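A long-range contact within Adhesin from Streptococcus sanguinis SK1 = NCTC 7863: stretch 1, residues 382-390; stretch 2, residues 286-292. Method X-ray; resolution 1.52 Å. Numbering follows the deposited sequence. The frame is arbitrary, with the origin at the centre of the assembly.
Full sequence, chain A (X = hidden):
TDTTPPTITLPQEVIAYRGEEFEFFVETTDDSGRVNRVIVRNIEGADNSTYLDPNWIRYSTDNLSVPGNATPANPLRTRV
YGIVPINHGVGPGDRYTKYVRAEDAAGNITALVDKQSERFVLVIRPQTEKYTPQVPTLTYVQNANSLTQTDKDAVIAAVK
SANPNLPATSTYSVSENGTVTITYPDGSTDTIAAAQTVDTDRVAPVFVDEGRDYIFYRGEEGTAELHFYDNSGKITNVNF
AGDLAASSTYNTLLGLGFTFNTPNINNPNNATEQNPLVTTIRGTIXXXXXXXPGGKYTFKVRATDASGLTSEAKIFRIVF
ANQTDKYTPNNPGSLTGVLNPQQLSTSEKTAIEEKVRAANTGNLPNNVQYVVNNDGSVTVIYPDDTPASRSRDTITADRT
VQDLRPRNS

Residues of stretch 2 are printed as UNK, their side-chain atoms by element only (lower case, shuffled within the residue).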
ATOM      1  N   TYR A 382     -22.454  32.570  25.652  1.00  9.25           N
ATOM      2  CA  TYR A 382     -22.313  31.754  24.468  1.00  9.26           C
ATOM      3  C   TYR A 382     -23.608  31.035  24.216  1.00  9.28           C
ATOM      4  O   TYR A 382     -24.441  30.897  25.106  1.00  9.28           O
ATOM      5  CB  TYR A 382     -21.197  30.745  24.675  1.00  9.22           C
ATOM      6  CG  TYR A 382     -19.888  31.412  24.833  1.00 10.78           C
ATOM      7  CD1 TYR A 382     -19.217  31.874  23.722  1.00 11.68           C
ATOM      8  CD2 TYR A 382     -19.332  31.602  26.082  1.00  9.19           C
ATOM      9  CE1 TYR A 382     -18.040  32.554  23.841  1.00 13.88           C
ATOM     10  CE2 TYR A 382     -18.132  32.261  26.197  1.00  9.18           C
ATOM     11  CZ  TYR A 382     -17.528  32.752  25.107  1.00 10.13           C
ATOM     12  OH  TYR A 382     -16.347  33.445  25.211  1.00 11.99           O
ATOM     13  N   PRO A 383     -23.840  30.623  22.983  1.00  9.30           N
ATOM     14  CA  PRO A 383     -25.182  30.168  22.607  1.00  9.34           C
ATOM     15  C   PRO A 383     -25.587  28.810  23.184  1.00 10.93           C
ATOM     16  O   PRO A 383     -26.736  28.416  23.011  1.00 12.48           O
ATOM     17  CB  PRO A 383     -25.122  30.173  21.076  1.00 12.58           C
ATOM     18  CG  PRO A 383     -23.754  30.245  20.718  1.00 10.94           C
ATOM     19  CD  PRO A 383     -23.028  30.956  21.823  1.00  9.32           C
ATOM     20  N   ASP A 384     -24.692  28.105  23.860  1.00  9.29           N
ATOM     21  CA  ASP A 384     -25.033  26.883  24.552  1.00  9.28           C
ATOM     22  C   ASP A 384     -25.374  27.159  26.012  1.00  9.27           C
ATOM     23  O   ASP A 384     -25.615  26.230  26.780  1.00  9.27           O
ATOM     24  CB  ASP A 384     -23.909  25.849  24.485  1.00  9.31           C
ATOM     25  CG  ASP A 384     -22.602  26.315  25.073  1.00 10.33           C
ATOM     26  OD1 ASP A 384     -22.337  27.525  25.073  1.00  9.63           O
ATOM     27  OD2 ASP A 384     -21.803  25.485  25.506  1.00 10.54           O
ATOM     28  N   ASP A 385     -25.394  28.429  26.425  1.00  9.27           N
ATOM     29  CA  ASP A 385     -25.703  28.732  27.805  1.00 10.72           C
ATOM     30  C   ASP A 385     -27.095  28.243  28.163  1.00  9.29           C
ATOM     31  O   ASP A 385     -28.050  28.535  27.465  1.00 10.57           O
ATOM     32  CB  ASP A 385     -25.606  30.241  28.030  1.00 10.25           C
ATOM     33  CG  ASP A 385     -25.838  30.663  29.457  1.00 10.42           C
ATOM     34  OD1 ASP A 385     -24.945  30.475  30.289  1.00 11.99           O
ATOM     35  OD2 ASP A 385     -26.922  31.198  29.728  1.00 13.93           O
ATOM     36  N   THR A 386     -27.203  27.533  29.277  1.00  9.28           N
ATOM     37  CA  THR A 386     -28.482  27.113  29.808  1.00  9.82           C
ATOM     38  C   THR A 386     -28.387  27.222  31.341  1.00 10.63           C
ATOM     39  O   THR A 386     -27.304  27.107  31.884  1.00 11.71           O
ATOM     40  CB  THR A 386     -28.844  25.661  29.475  1.00 12.75           C
ATOM     41  OG1 THR A 386     -27.910  24.800  30.094  1.00 12.16           O
ATOM     42  CG2 THR A 386     -28.967  25.422  27.957  1.00 13.09           C
ATOM     43  N   PRO A 387     -29.515  27.263  32.014  1.00 14.16           N
ATOM     44  CA  PRO A 387     -29.415  27.286  33.495  1.00 12.11           C
ATOM     45  C   PRO A 387     -28.668  26.114  34.102  1.00 13.93           C
ATOM     46  O   PRO A 387     -27.913  26.327  35.069  1.00 15.25           O
ATOM     47  CB  PRO A 387     -30.870  27.326  33.940  1.00 12.56           C
ATOM     48  CG  PRO A 387     -31.556  27.910  32.845  1.00 16.02           C
ATOM     49  CD  PRO A 387     -30.876  27.393  31.561  1.00 13.04           C
ATOM     50  N   ALA A 388     -28.775  24.907  33.512  1.00 12.80           N
ATOM     51  CA  ALA A 388     -28.096  23.730  34.014  1.00 10.99           C
ATOM     52  C   ALA A 388     -26.635  23.671  33.623  1.00 13.46           C
ATOM     53  O   ALA A 388     -25.897  22.851  34.185  1.00 16.22           O
ATOM     54  CB  ALA A 388     -28.832  22.456  33.556  1.00 14.93           C
ATOM     55  N   SER A 389     -26.208  24.507  32.669  1.00 11.39           N
ATOM     56  CA  SER A 389     -24.836  24.404  32.145  1.00 10.03           C
ATOM     57  C   SER A 389     -24.493  25.776  31.568  1.00 11.93           C
ATOM     58  O   SER A 389     -24.623  26.102  30.374  1.00 10.85           O
ATOM     59  CB  SER A 389     -24.735  23.291  31.105  1.00 10.81           C
ATOM     60  OG  SER A 389     -23.382  22.966  30.876  1.00 12.13           O
ATOM     61  N   ARG A 390     -24.135  26.685  32.460  1.00 13.06           N
ATOM     62  CA  ARG A 390     -23.892  28.054  32.052  1.00 11.74           C
ATOM     63  C   ARG A 390     -22.617  28.110  31.236  1.00  9.50           C
ATOM     64  O   ARG A 390     -21.653  27.391  31.506  1.00 12.26           O
ATOM     65  CB  ARG A 390     -23.781  28.950  33.284  1.00 13.34           C
ATOM     66  CG  ARG A 390     -25.141  29.256  33.886  1.00 15.65           C
ATOM     67  CD  ARG A 390     -24.935  29.706  35.355  1.00 23.30           C
ATOM     68  NE  ARG A 390     -24.175  30.945  35.470  1.00 27.94           N
ATOM     69  CZ  ARG A 390     -24.715  32.156  35.386  1.00 24.36           C
ATOM     70  NH1 ARG A 390     -23.949  33.215  35.517  1.00 27.49           N
ATOM     71  NH2 ARG A 390     -26.005  32.297  35.107  1.00 25.42           N
ATOM     72  N   UNK A 286     -26.569  18.723  21.711  1.00  9.37           N
ATOM     73  CA  UNK A 286     -27.337  19.963  21.878  1.00 10.04           C
ATOM     74  C   UNK A 286     -27.270  20.506  23.285  1.00  9.37           C
ATOM     75  O   UNK A 286     -26.954  19.794  24.233  1.00  9.36           O
ATOM     76  c   UNK A 286     -28.750  19.535  21.529  1.00 11.13           C
ATOM     77  c   UNK A 286     -28.792  18.065  22.017  1.00 10.05           C
ATOM     78  c   UNK A 286     -27.430  17.516  21.699  1.00  9.40           C
ATOM     79  N   UNK A 287     -27.552  21.806  23.396  1.00  9.37           N
ATOM     80  CA  UNK A 287     -27.368  22.442  24.689  1.00  9.35           C
ATOM     81  C   UNK A 287     -28.332  21.903  25.728  1.00 10.42           C
ATOM     82  O   UNK A 287     -28.087  22.104  26.914  1.00 10.33           O
ATOM     83  n   UNK A 287     -30.584  27.856  23.912  1.00 16.91           N
ATOM     84  c   UNK A 287     -30.460  26.398  24.177  1.00 15.64           C
ATOM     85  c   UNK A 287     -27.511  23.955  24.569  1.00 10.11           C
ATOM     86  c   UNK A 287     -28.995  25.961  24.158  1.00 12.28           C
ATOM     87  c   UNK A 287     -28.918  24.463  24.260  1.00  9.39           C
ATOM     88  N   UNK A 288     -29.383  21.210  25.298  1.00  9.93           N
ATOM     89  CA  UNK A 288     -30.293  20.588  26.244  1.00 11.49           C
ATOM     90  C   UNK A 288     -29.604  19.542  27.104  1.00 12.22           C
ATOM     91  O   UNK A 288     -30.155  19.175  28.152  1.00 13.35           O
ATOM     92  o   UNK A 288     -30.956  18.979  24.653  1.00 14.72           O
ATOM     93  c   UNK A 288     -31.450  19.939  25.553  1.00 13.25           C
ATOM     94  N   UNK A 289     -28.424  19.024  26.678  1.00  9.85           N
ATOM     95  CA  UNK A 289     -27.576  18.212  27.533  1.00  9.45           C
ATOM     96  C   UNK A 289     -26.570  19.108  28.239  1.00  9.35           C
ATOM     97  O   UNK A 289     -25.685  19.663  27.579  1.00 11.04           O
ATOM     98  c   UNK A 289     -26.853  17.151  26.719  1.00 11.12           C
ATOM     99  c   UNK A 289     -28.614  15.367  27.230  1.00 28.66           C
ATOM    100  c   UNK A 289     -27.057  15.125  25.360  1.00 18.35           C
ATOM    101  c   UNK A 289     -27.819  16.107  26.151  1.00 13.39           C
ATOM    102  N   UNK A 290     -26.590  19.174  29.555  1.00  9.55           N
ATOM    103  CA  UNK A 290     -25.597  19.969  30.261  1.00 10.30           C
ATOM    104  C   UNK A 290     -24.255  19.278  30.345  1.00 12.45           C
ATOM    105  O   UNK A 290     -24.147  18.055  30.395  1.00 10.42           O
ATOM    106  c   UNK A 290     -27.093  18.962  31.799  1.00 14.36           C
ATOM    107  c   UNK A 290     -26.202  20.117  31.658  1.00 12.08           C
ATOM    108  c   UNK A 290     -27.640  18.673  30.427  1.00 12.36           C
ATOM    109  N   UNK A 291     -23.214  20.091  30.392  1.00  9.41           N
ATOM    110  CA  UNK A 291     -21.906  19.619  30.756  1.00 10.57           C
ATOM    111  C   UNK A 291     -21.870  19.399  32.259  1.00 15.48           C
ATOM    112  O   UNK A 291     -22.662  19.960  33.023  1.00 15.41           O
ATOM    113  c   UNK A 291     -20.845  20.626  30.330  1.00 13.79           C
ATOM    114  N   UNK A 292     -20.923  18.606  32.690  1.00 15.49           N
ATOM    115  CA  UNK A 292     -20.810  18.312  34.098  1.00 15.47           C
ATOM    116  C   UNK A 292     -20.394  16.883  34.274  1.00 16.75           C
ATOM    117  O   UNK A 292     -20.080  16.186  33.305  1.00 16.71           O
TER
HETATM  118  O   HOH W   1     -28.584  22.103  29.719  1.00 12.68           O
HETATM  119  O   HOH W   2     -28.443  29.523  25.068  1.00 16.52           O
HETATM  120  O   HOH W   3     -30.733  28.358  27.111  1.00 20.20           O
HETATM  121  O   HOH W   4     -29.133  28.861  21.866  1.00 29.35           O
HETATM  122  O   HOH W   5     -23.353  22.056  34.235  1.00 21.59           O

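Position 286 carries three side-chain carbons that close a ring onto the backbone nitrogen; its CA-to-CB bond points away from stretch 1 and the ring touches nothing there. The ring identifies Pro286. Its role is in the backbone: it opens a type I beta turn, closed by a hydrogen bond of 3.0 Å from N of position 289 to Pro286 O, and its phi of -73° is one that the ring readily supplies.

Position 287 has four carbons in a row ending in a nitrogen, without a branch. The chain starts toward stretch 1, its CB 3.7 Å from Asp384 O and 4.1 Å from Asp384 CB, and its terminal nitrogen lies among waters. An unbranched four-carbon chain with a terminal amine is lysine. In Lys287, chi1 is p and the remaining angles are t, so the chain runs extended along the loop: CD lies 3.5 Å from Pro383 O, and CG packs 3.8 Å from Thr386 CG2. The ammonium makes no direct bond to stretch 1. Instead NZ donates to water 2 (2.9 Å from NZ to its O) and to water 4 (2.7 Å from NZ to its O). Both waters donate onward to Pro383 O, and water 2 also donates to Asp385 O. A long aliphatic stem with a charged tip suits this place, since it covers the loop while reaching the water around its carbonyls.

Position 288 has one carbon followed by one oxygen and points away from stretch 1, so it is Ser288. A small polar side chain is at ease in this exposed interior position of the turn.

Position 289 bears four carbons, forked at the second; it also points away, and its side chain is out of contact with stretch 1. This is Leu289, whose backbone N closes the turn.

At position 290 three carbons again form a ring onto the backbone nitrogen, and CB approaches Ser389 CB at 3.5 Å and Ala388 CB at 4.0 Å. This is Pro290, whose compact apolar ring suits packing against these small side chains.

Position 291 has a single side-chain carbon, CB, 3.5 Å from Ser389 OG, and its N donates to that same OG over 2.9 Å. This is Ala291, whose short side chain sits close beside the hydroxyl.

Position 292 has no side-chain atoms and is Gly292. With phi 143° and psi -173°, a CB would jam against the carbonyl oxygen of Ala291, so the backbone itself calls for glycine.

The contact thus joins two loops at two places. At one, Lys287 lies along Pro383 to Thr386, with water 1 linking Lys287 O to Thr386 OG1, its O 2.8 Å from each. At the other, Pro290 and Ala291 meet Ala388 and Ser389; the direct hydrogen bond from Ala291 N secures this end, and water 5 donates to both Ala291 O and Ala388 O. Packing and bridging waters supply the rest, burying 321 Å² in total.

Stretch 2, residues 286-292: PKSLPAG
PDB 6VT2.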